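Local coordinates for protein aromatic amino acid exporter YddG (Starkeya novella, PDB 5I20) that exports amino acids of many kinds, among them threonine, methionine, lysine and glutamate, across the bacterial inner membrane, binding them in a large central cavity, at residues M127-A138 and A266-G277; I14-L22 and A247-A258. All blocks are in the same frame, centred on the assembly; numbering follows the deposited sequence.

Contact 1: residues M127-A138 and A266-G277; sequences MGLAGTVVLLGA and ALAIACALIVGG. With OLC ((2R)-2,3-dihydroxypropyl (9Z)-octadec-9-enoate), chain I.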
loop_
_atom_site.group_PDB
_atom_site.type_symbol
_atom_site.label_atom_id
_atom_site.label_comp_id
_atom_site.label_asym_id
_atom_site.label_seq_id
_atom_site.Cartn_x
_atom_site.Cartn_y
_atom_site.Cartn_z
ATOM N N MET A 127 17.364 1.054 -5.250
ATOM C CA MET A 127 17.205 0.938 -6.693
ATOM C C MET A 127 15.733 1.048 -7.079
ATOM O O MET A 127 15.389 1.654 -8.097
ATOM C CB MET A 127 17.790 -0.386 -7.196
ATOM C CG MET A 127 19.302 -0.489 -7.056
ATOM S SD MET A 127 19.928 -2.154 -7.376
ATOM C CE MET A 127 19.500 -2.360 -9.108
ATOM N N GLY A 128 14.872 0.455 -6.257
ATOM C CA GLY A 128 13.439 0.533 -6.469
ATOM C C GLY A 128 12.922 1.947 -6.285
ATOM O O GLY A 128 12.070 2.407 -7.044
ATOM N N LEU A 129 13.437 2.642 -5.273
ATOM C CA LEU A 129 13.075 4.038 -5.061
ATOM C C LEU A 129 13.561 4.872 -6.239
ATOM O O LEU A 129 12.869 5.783 -6.692
ATOM C CB LEU A 129 13.659 4.576 -3.752
ATOM C CG LEU A 129 13.391 6.064 -3.491
ATOM C CD1 LEU A 129 11.892 6.350 -3.456
ATOM C CD2 LEU A 129 14.060 6.543 -2.208
ATOM N N ALA A 130 14.750 4.541 -6.737
ATOM C CA ALA A 130 15.325 5.236 -7.885
ATOM C C ALA A 130 14.423 5.118 -9.116
ATOM O O ALA A 130 14.235 6.086 -9.857
ATOM C CB ALA A 130 16.710 4.691 -8.192
ATOM N N GLY A 131 13.868 3.929 -9.327
ATOM C CA GLY A 131 12.984 3.690 -10.452
ATOM C C GLY A 131 11.686 4.460 -10.306
ATOM O O GLY A 131 11.140 4.970 -11.282
ATOM N N THR A 132 11.201 4.548 -9.073
ATOM C CA THR A 132 9.970 5.262 -8.772
ATOM C C THR A 132 10.140 6.759 -9.022
ATOM O O THR A 132 9.238 7.410 -9.551
ATOM C CB THR A 132 9.531 5.014 -7.314
ATOM O OG1 THR A 132 9.398 3.606 -7.095
ATOM C CG2 THR A 132 8.200 5.683 -7.022
ATOM N N VAL A 133 11.301 7.295 -8.651
ATOM C CA VAL A 133 11.619 8.703 -8.882
ATOM C C VAL A 133 11.627 9.042 -10.374
ATOM O O VAL A 133 11.059 10.052 -10.799
ATOM C CB VAL A 133 12.987 9.081 -8.268
ATOM C CG1 VAL A 133 13.440 10.457 -8.746
ATOM C CG2 VAL A 133 12.920 9.037 -6.751
ATOM N N VAL A 134 12.280 8.196 -11.167
ATOM C CA VAL A 134 12.321 8.388 -12.616
ATOM C C VAL A 134 10.918 8.327 -13.209
ATOM O O VAL A 134 10.559 9.128 -14.068
ATOM C CB VAL A 134 13.200 7.324 -13.307
ATOM C CG1 VAL A 134 13.101 7.444 -14.822
ATOM C CG2 VAL A 134 14.637 7.462 -12.868
ATOM N N LEU A 135 10.126 7.378 -12.726
ATOM C CA LEU A 135 8.801 7.128 -13.270
ATOM C C LEU A 135 7.836 8.274 -12.974
ATOM O O LEU A 135 7.260 8.862 -13.889
ATOM C CB LEU A 135 8.250 5.811 -12.718
ATOM C CG LEU A 135 7.036 5.198 -13.415
ATOM C CD1 LEU A 135 7.276 5.073 -14.908
ATOM C CD2 LEU A 135 6.739 3.838 -12.806
ATOM N N LEU A 136 7.669 8.589 -11.694
ATOM C CA LEU A 136 6.713 9.608 -11.279
ATOM C C LEU A 136 7.114 10.991 -11.792
ATOM O O LEU A 136 6.270 11.879 -11.928
ATOM C CB LEU A 136 6.573 9.620 -9.751
ATOM C CG LEU A 136 6.099 8.321 -9.082
ATOM C CD1 LEU A 136 5.873 8.520 -7.585
ATOM C CD2 LEU A 136 4.843 7.774 -9.746
ATOM N N GLY A 137 8.400 11.164 -12.087
ATOM C CA GLY A 137 8.898 12.424 -12.609
ATOM C C GLY A 137 8.836 12.517 -14.123
ATOM O O GLY A 137 9.220 13.533 -14.706
ATOM N N ALA A 138 8.341 11.460 -14.763
ATOM C CA ALA A 138 8.260 11.412 -16.222
ATOM C C ALA A 138 7.095 12.237 -16.764
ATOM O O ALA A 138 6.918 12.349 -17.976
ATOM C CB ALA A 138 8.146 9.976 -16.697
ATOM N N ALA A 266 11.579 6.389 -19.487
ATOM C CA ALA A 266 11.507 6.413 -18.031
ATOM C C ALA A 266 10.912 5.120 -17.491
ATOM O O ALA A 266 11.311 4.632 -16.436
ATOM C CB ALA A 266 10.688 7.608 -17.560
ATOM N N LEU A 267 9.949 4.572 -18.223
ATOM C CA LEU A 267 9.321 3.317 -17.844
ATOM C C LEU A 267 10.310 2.162 -18.009
ATOM O O LEU A 267 10.375 1.261 -17.171
ATOM C CB LEU A 267 8.055 3.091 -18.677
ATOM C CG LEU A 267 7.117 1.926 -18.338
ATOM C CD1 LEU A 267 7.507 0.674 -19.103
ATOM C CD2 LEU A 267 7.071 1.655 -16.838
ATOM N N ALA A 268 11.084 2.197 -19.090
ATOM C CA ALA A 268 12.089 1.169 -19.342
ATOM C C ALA A 268 13.167 1.171 -18.257
ATOM O O ALA A 268 13.549 0.114 -17.755
ATOM C CB ALA A 268 12.719 1.363 -20.717
ATOM N N ILE A 269 13.644 2.359 -17.898
ATOM C CA ILE A 269 14.662 2.506 -16.862
ATOM C C ILE A 269 14.142 2.045 -15.500
ATOM O O ILE A 269 14.850 1.357 -14.762
ATOM C CB ILE A 269 15.152 3.969 -16.758
ATOM C CG1 ILE A 269 15.867 4.388 -18.045
ATOM C CG2 ILE A 269 16.084 4.147 -15.573
ATOM C CD1 ILE A 269 17.169 3.659 -18.286
ATOM N N ALA A 270 12.905 2.410 -15.176
ATOM C CA ALA A 270 12.292 1.992 -13.915
ATOM C C ALA A 270 12.159 0.472 -13.856
ATOM O O ALA A 270 12.425 -0.140 -12.822
ATOM C CB ALA A 270 10.937 2.652 -13.731
ATOM N N CYS A 271 11.752 -0.124 -14.976
ATOM C CA CYS A 271 11.676 -1.577 -15.109
ATOM C C CYS A 271 13.010 -2.252 -14.806
ATOM O O CYS A 271 13.066 -3.197 -14.026
ATOM C CB CYS A 271 11.218 -1.967 -16.518
ATOM S SG CYS A 271 9.453 -1.759 -16.824
ATOM N N ALA A 272 14.077 -1.766 -15.432
ATOM C CA ALA A 272 15.404 -2.330 -15.217
ATOM C C ALA A 272 15.820 -2.221 -13.751
ATOM O O ALA A 272 16.360 -3.165 -13.175
ATOM C CB ALA A 272 16.424 -1.640 -16.107
ATOM N N LEU A 273 15.549 -1.068 -13.147
ATOM C CA LEU A 273 15.967 -0.802 -11.776
ATOM C C LEU A 273 15.254 -1.691 -10.759
ATOM O O LEU A 273 15.858 -2.122 -9.777
ATOM C CB LEU A 273 15.742 0.673 -11.434
ATOM C CG LEU A 273 16.799 1.628 -11.998
ATOM C CD1 LEU A 273 16.380 3.078 -11.829
ATOM C CD2 LEU A 273 18.147 1.384 -11.329
ATOM N N ILE A 274 13.976 -1.974 -10.991
ATOM C CA ILE A 274 13.212 -2.770 -10.038
ATOM C C ILE A 274 13.457 -4.261 -10.279
ATOM O O ILE A 274 13.408 -5.063 -9.346
ATOM C CB ILE A 274 11.691 -2.432 -10.100
ATOM C CG1 ILE A 274 11.090 -2.385 -8.690
ATOM C CG2 ILE A 274 10.926 -3.393 -10.999
ATOM C CD1 ILE A 274 10.866 -3.738 -8.058
ATOM N N VAL A 275 13.749 -4.636 -11.520
ATOM C CA VAL A 275 14.128 -6.014 -11.800
ATOM C C VAL A 275 15.507 -6.277 -11.201
ATOM O O VAL A 275 15.721 -7.289 -10.531
ATOM C CB VAL A 275 14.131 -6.328 -13.314
ATOM C CG1 VAL A 275 14.797 -7.668 -13.581
ATOM C CG2 VAL A 275 12.707 -6.334 -13.855
ATOM N N GLY A 276 16.433 -5.350 -11.425
ATOM C CA GLY A 276 17.766 -5.461 -10.866
ATOM C C GLY A 276 17.758 -5.393 -9.349
ATOM O O GLY A 276 18.517 -6.101 -8.682
ATOM N N GLY A 277 16.896 -4.541 -8.802
ATOM C CA GLY A 277 16.795 -4.374 -7.364
ATOM C C GLY A 277 16.244 -5.611 -6.680
ATOM O O GLY A 277 16.751 -6.035 -5.641
HETATM C C9 OLC I . 8.532 -4.887 -20.014
HETATM C C8 OLC I . 9.585 -4.110 -20.730
HETATM C C7 OLC I . 9.546 -2.689 -20.282
HETATM C C6 OLC I . 8.826 -1.858 -21.291
HETATM C C5 OLC I . 9.732 -0.784 -21.792
HETATM C C4 OLC I . 8.992 0.097 -22.741
HETATM C C3 OLC I . 9.771 1.345 -22.985
HETATM C C2 OLC I . 10.338 1.333 -24.365
#
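Gly-131 and Ala-270 bring their CA atoms within 3.9 Å of each other, an approach made possible by the missing side chain of Gly-131. Around this point the short helical segments run antiparallel at 168°, with axes 7.8 Å apart. The CB of Ala-270 rests on the Gly-131 carbonyl oxygen, and Leu-273 lays CD1 against the Gly-131 N at 3.6 Å, with Ala-130 CB beside it. Glycines are used in the other direction at Met-127: its chain bends at the last torsion (chi3 64°) and sets CE 3.4 Å from Gly-277 N, over the bare backbone of Gly-276 and Gly-277. Toward the other end three small or branched groups meet, Ala-266 CB lying 3.6 Å from Ala-138 CB and 3.7 Å from Val-134 CG1. Leu-135 and Leu-267 run alongside one another in the same direction, Leu-135 CD1 3.9 Å from Leu-267 CD2. No hydrogen bond crosses, so this glycine- and alanine-rich interface of two membrane-spanning helices rests on van der Waals contact. A monoolein chain lies along Leu-267, Ala-268 and Cys-271, while helix 246-258 packs against both helices, touching Leu-135 and Leu-267 through Thr-252.

Contact 2: residues I14-L22 and A247-A258; sequences ILLWSTLAL and APVLSTLLLVVA. With OLC ((2R)-2,3-dihydroxypropyl (9Z)-octadec-9-enoate), chain G.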
loop_
_atom_site.group_PDB
_atom_site.type_symbol
_atom_site.label_atom_id
_atom_site.label_comp_id
_atom_site.label_asym_id
_atom_site.label_seq_id
_atom_site.Cartn_x
_atom_site.Cartn_y
_atom_site.Cartn_z
ATOM N N ILE A 14 0.857 -6.501 -3.463
ATOM C CA ILE A 14 1.569 -5.573 -4.331
ATOM C C ILE A 14 0.990 -5.597 -5.744
ATOM O O ILE A 14 0.888 -4.560 -6.401
ATOM C CB ILE A 14 3.072 -5.902 -4.371
ATOM C CG1 ILE A 14 3.653 -5.842 -2.956
ATOM C CG2 ILE A 14 3.811 -4.958 -5.305
ATOM C CD1 ILE A 14 5.043 -6.442 -2.829
ATOM N N LEU A 15 0.606 -6.784 -6.205
ATOM C CA LEU A 15 -0.043 -6.923 -7.505
ATOM C C LEU A 15 -1.401 -6.225 -7.521
ATOM O O LEU A 15 -1.735 -5.532 -8.476
ATOM C CB LEU A 15 -0.211 -8.398 -7.872
ATOM C CG LEU A 15 1.073 -9.182 -8.140
ATOM C CD1 LEU A 15 0.760 -10.642 -8.428
ATOM C CD2 LEU A 15 1.847 -8.558 -9.291
ATOM N N LEU A 16 -2.175 -6.404 -6.454
ATOM C CA LEU A 16 -3.509 -5.816 -6.376
ATOM C C LEU A 16 -3.449 -4.295 -6.227
ATOM O O LEU A 16 -4.288 -3.583 -6.775
ATOM C CB LEU A 16 -4.303 -6.438 -5.221
ATOM C CG LEU A 16 -4.801 -7.870 -5.454
ATOM C CD1 LEU A 16 -5.321 -8.483 -4.165
ATOM C CD2 LEU A 16 -5.879 -7.905 -6.532
ATOM N N TRP A 17 -2.451 -3.798 -5.502
ATOM C CA TRP A 17 -2.285 -2.356 -5.331
ATOM C C TRP A 17 -1.788 -1.696 -6.615
ATOM O O TRP A 17 -1.919 -0.487 -6.789
ATOM C CB TRP A 17 -1.331 -2.060 -4.172
ATOM C CG TRP A 17 -1.899 -2.450 -2.840
ATOM C CD1 TRP A 17 -3.218 -2.490 -2.492
ATOM C CD2 TRP A 17 -1.166 -2.877 -1.684
ATOM N NE1 TRP A 17 -3.353 -2.903 -1.189
ATOM C CE2 TRP A 17 -2.108 -3.151 -0.671
ATOM C CE3 TRP A 17 0.194 -3.052 -1.408
ATOM C CZ2 TRP A 17 -1.734 -3.591 0.598
ATOM C CZ3 TRP A 17 0.564 -3.485 -0.148
ATOM C CH2 TRP A 17 -0.397 -3.751 0.840
ATOM N N SER A 18 -1.228 -2.497 -7.515
ATOM C CA SER A 18 -0.776 -1.998 -8.809
ATOM C C SER A 18 -1.950 -1.604 -9.709
ATOM O O SER A 18 -1.778 -0.830 -10.653
ATOM C CB SER A 18 0.089 -3.046 -9.519
ATOM O OG SER A 18 1.210 -3.413 -8.732
ATOM N N THR A 19 -3.137 -2.137 -9.421
ATOM C CA THR A 19 -4.312 -1.880 -10.258
ATOM C C THR A 19 -5.088 -0.626 -9.843
ATOM O O THR A 19 -6.090 -0.282 -10.469
ATOM C CB THR A 19 -5.299 -3.077 -10.245
ATOM O OG1 THR A 19 -5.947 -3.162 -8.968
ATOM C CG2 THR A 19 -4.577 -4.384 -10.540
ATOM N N LEU A 20 -4.623 0.051 -8.795
ATOM C CA LEU A 20 -5.320 1.215 -8.245
ATOM C C LEU A 20 -5.534 2.341 -9.252
ATOM O O LEU A 20 -6.636 2.884 -9.360
ATOM C CB LEU A 20 -4.558 1.762 -7.038
ATOM C CG LEU A 20 -4.719 0.979 -5.737
ATOM C CD1 LEU A 20 -3.886 1.597 -4.626
ATOM C CD2 LEU A 20 -6.185 0.919 -5.346
ATOM N N ALA A 21 -4.478 2.694 -9.980
ATOM C CA ALA A 21 -4.534 3.800 -10.932
ATOM C C ALA A 21 -5.519 3.521 -12.067
ATOM O O ALA A 21 -6.036 4.445 -12.690
ATOM C CB ALA A 21 -3.151 4.084 -11.494
ATOM N N LEU A 22 -5.774 2.244 -12.325
ATOM C CA LEU A 22 -6.679 1.841 -13.393
ATOM C C LEU A 22 -8.131 2.148 -13.035
ATOM O O LEU A 22 -8.929 2.511 -13.897
ATOM C CB LEU A 22 -6.514 0.350 -13.692
ATOM C CG LEU A 22 -6.338 -0.067 -15.155
ATOM C CD1 LEU A 22 -6.238 -1.582 -15.265
ATOM C CD2 LEU A 22 -7.469 0.461 -16.023
ATOM N N ALA A 247 5.116 -1.998 -7.571
ATOM C CA ALA A 247 3.762 -1.472 -7.747
ATOM C C ALA A 247 3.689 -0.255 -8.682
ATOM O O ALA A 247 2.828 -0.226 -9.559
ATOM C CB ALA A 247 3.139 -1.136 -6.390
ATOM N N PRO A 248 4.577 0.750 -8.513
ATOM C CA PRO A 248 4.509 1.864 -9.472
ATOM C C PRO A 248 4.810 1.448 -10.909
ATOM O O PRO A 248 4.178 1.954 -11.836
ATOM C CB PRO A 248 5.580 2.833 -8.962
ATOM C CG PRO A 248 5.695 2.526 -7.508
ATOM C CD PRO A 248 5.521 1.042 -7.418
ATOM N N VAL A 249 5.762 0.537 -11.090
ATOM C CA VAL A 249 6.124 0.066 -12.424
ATOM C C VAL A 249 5.006 -0.761 -13.046
ATOM O O VAL A 249 4.629 -0.548 -14.198
ATOM C CB VAL A 249 7.415 -0.777 -12.393
ATOM C CG1 VAL A 249 7.692 -1.373 -13.764
ATOM C CG2 VAL A 249 8.586 0.068 -11.929
ATOM N N LEU A 250 4.481 -1.710 -12.280
ATOM C CA LEU A 250 3.390 -2.546 -12.756
ATOM C C LEU A 250 2.151 -1.698 -13.029
ATOM O O LEU A 250 1.409 -1.961 -13.973
ATOM C CB LEU A 250 3.078 -3.651 -11.743
ATOM C CG LEU A 250 4.108 -4.781 -11.656
ATOM C CD1 LEU A 250 3.801 -5.710 -10.497
ATOM C CD2 LEU A 250 4.163 -5.562 -12.965
ATOM N N SER A 251 1.944 -0.674 -12.204
ATOM C CA SER A 251 0.813 0.234 -12.376
ATOM C C SER A 251 0.875 0.932 -13.730
ATOM O O SER A 251 -0.115 0.986 -14.459
ATOM C CB SER A 251 0.779 1.269 -11.250
ATOM O OG SER A 251 -0.350 2.118 -11.355
ATOM N N THR A 252 2.051 1.451 -14.067
ATOM C CA THR A 252 2.254 2.127 -15.341
ATOM C C THR A 252 2.133 1.155 -16.512
ATOM O O THR A 252 1.564 1.495 -17.551
ATOM C CB THR A 252 3.627 2.819 -15.394
ATOM O OG1 THR A 252 3.759 3.702 -14.273
ATOM C CG2 THR A 252 3.779 3.611 -16.681
ATOM N N LEU A 253 2.666 -0.052 -16.343
ATOM C CA LEU A 253 2.545 -1.089 -17.365
ATOM C C LEU A 253 1.079 -1.420 -17.655
ATOM O O LEU A 253 0.718 -1.706 -18.796
ATOM C CB LEU A 253 3.292 -2.360 -16.946
ATOM C CG LEU A 253 4.824 -2.344 -16.991
ATOM C CD1 LEU A 253 5.395 -3.623 -16.392
ATOM C CD2 LEU A 253 5.316 -2.162 -18.416
ATOM N N LEU A 254 0.241 -1.380 -16.624
ATOM C CA LEU A 254 -1.182 -1.665 -16.792
ATOM C C LEU A 254 -1.857 -0.586 -17.624
ATOM O O LEU A 254 -2.638 -0.887 -18.525
ATOM C CB LEU A 254 -1.878 -1.792 -15.437
ATOM C CG LEU A 254 -1.764 -3.143 -14.733
ATOM C CD1 LEU A 254 -2.463 -3.098 -13.381
ATOM C CD2 LEU A 254 -2.348 -4.247 -15.604
ATOM N N LEU A 255 -1.550 0.669 -17.312
ATOM C CA LEU A 255 -2.099 1.805 -18.040
ATOM C C LEU A 255 -1.660 1.805 -19.502
ATOM O O LEU A 255 -2.444 2.148 -20.389
ATOM C CB LEU A 255 -1.687 3.117 -17.370
ATOM C CG LEU A 255 -2.167 3.320 -15.932
ATOM C CD1 LEU A 255 -1.689 4.657 -15.396
ATOM C CD2 LEU A 255 -3.683 3.218 -15.856
ATOM N N VAL A 256 -0.410 1.416 -19.751
ATOM C CA VAL A 256 0.101 1.339 -21.118
ATOM C C VAL A 256 -0.640 0.261 -21.902
ATOM O O VAL A 256 -1.042 0.476 -23.048
ATOM C CB VAL A 256 1.619 1.050 -21.151
ATOM C CG1 VAL A 256 2.087 0.811 -22.579
ATOM C CG2 VAL A 256 2.396 2.198 -20.526
ATOM N N VAL A 257 -0.832 -0.894 -21.272
ATOM C CA VAL A 257 -1.575 -1.988 -21.888
ATOM C C VAL A 257 -3.054 -1.623 -22.022
ATOM O O VAL A 257 -3.699 -1.972 -23.011
ATOM C CB VAL A 257 -1.424 -3.299 -21.078
ATOM C CG1 VAL A 257 -2.377 -4.370 -21.592
ATOM C CG2 VAL A 257 0.013 -3.794 -21.139
ATOM N N ALA A 258 -3.585 -0.906 -21.036
ATOM C CA ALA A 258 -4.983 -0.485 -21.081
ATOM C C ALA A 258 -5.201 0.580 -22.153
ATOM O O ALA A 258 -6.310 0.743 -22.662
ATOM C CB ALA A 258 -5.431 0.031 -19.724
HETATM C C10 OLC G . 0.013 0.979 0.469
HETATM C C9 OLC G . -1.131 0.077 0.159
HETATM C C11 OLC G . -0.250 2.276 1.151
HETATM C C8 OLC G . -2.520 0.485 0.509
HETATM C C16 OLC G . 0.321 5.706 -2.518
HETATM C C12 OLC G . 0.777 3.277 0.746
HETATM C C7 OLC G . -3.237 0.984 -0.700
HETATM C C15 OLC G . -0.151 6.022 -1.138
HETATM C C13 OLC G . 0.200 4.649 0.851
HETATM C C6 OLC G . -4.639 1.346 -0.337
HETATM C C14 OLC G . 0.854 5.550 -0.140
HETATM C C5 OLC G . -4.885 2.781 -0.656
HETATM C C4 OLC G . -6.353 3.051 -0.686
HETATM C C3 OLC G . -6.601 4.430 -1.200
HETATM C C2 OLC G . -8.063 4.623 -1.424
#
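Ile-14 begins the contact by setting CG2 4.0 Å from Ala-247 CB. It lies on a membrane-spanning segment of the DMT-superfamily basket that is interrupted by a type I beta turn from Trp-17 to Leu-20, between helix 3-17 and helix 20-27. The next residue, Leu-15, starts away from helix 246-258 but swings its end back, its CD2 meeting Leu-250 CD1 at 3.7 Å as the two side chains cross obliquely.

The ring of Trp-17 makes no close contact with segment 247-258 and is held by other neighbours. A monoolein carbon, C9, stands 3.4 Å above the ring plane and over its centre, while NE1 is hydrogen-bonded to the carbonyl oxygen of Pro-220 and the rings of Trp-163 and Trp-228 meet the indole.

Ser-18 is the centre of the interface. Its OG lies anti to its own carbonyl carbon (chi1 -58°), which directs it back to Ile-14 O in a 2.6 Å hydrogen bond. The donor is tilted 22° from that carbonyl plane. Bound in this way, the hydroxyl presents its flank to Ala-247 CA and Leu-250 CB. Thr-19 hydrogen-bonds through OG1 to Leu-16 O, leaving CG2 against Leu-254 CD1.

Beyond the turn, Ala-21 CB packs on the hydroxyl of Ser-251, and Leu-22 sets CD1 near Leu-254 CB and CD2 near Ala-258 CB, while Leu-255 CD2 lies against its CA and CG. Polar coupling between the segments is slight and falls at the break: the Ser-18 carbonyl oxygen receives a weak hydrogen bond from Ser-251 OG at 3.4 Å, and a CA-H...O contact from Ser-251 CA at 3.3 Å, with an angle of 135° at the hydrogen.

The centres of the two contacts are 14 Å apart, and their segments alternate along the chain: 14-22, 127-138, 247-258, 266-277. The first two belong to the first EamA sequence range and the last two to the second, so both contacts bring the two ranges together in a transporter of inverted repeats around a central cavity. Helix 246-258 of contact 2 is followed in the chain by helix 265-282 of contact 1, and the contacts touch directly: Leu-135 CD2 lies 3.3 Å from Pro-248 O, and Cys-271 SG 3.6 Å from Val-249 CG1. Helix 246-258 thus connects segment 14-22 to contact 1, which lies farther from the chain centre, about 18 Å against 13 Å for contact 2.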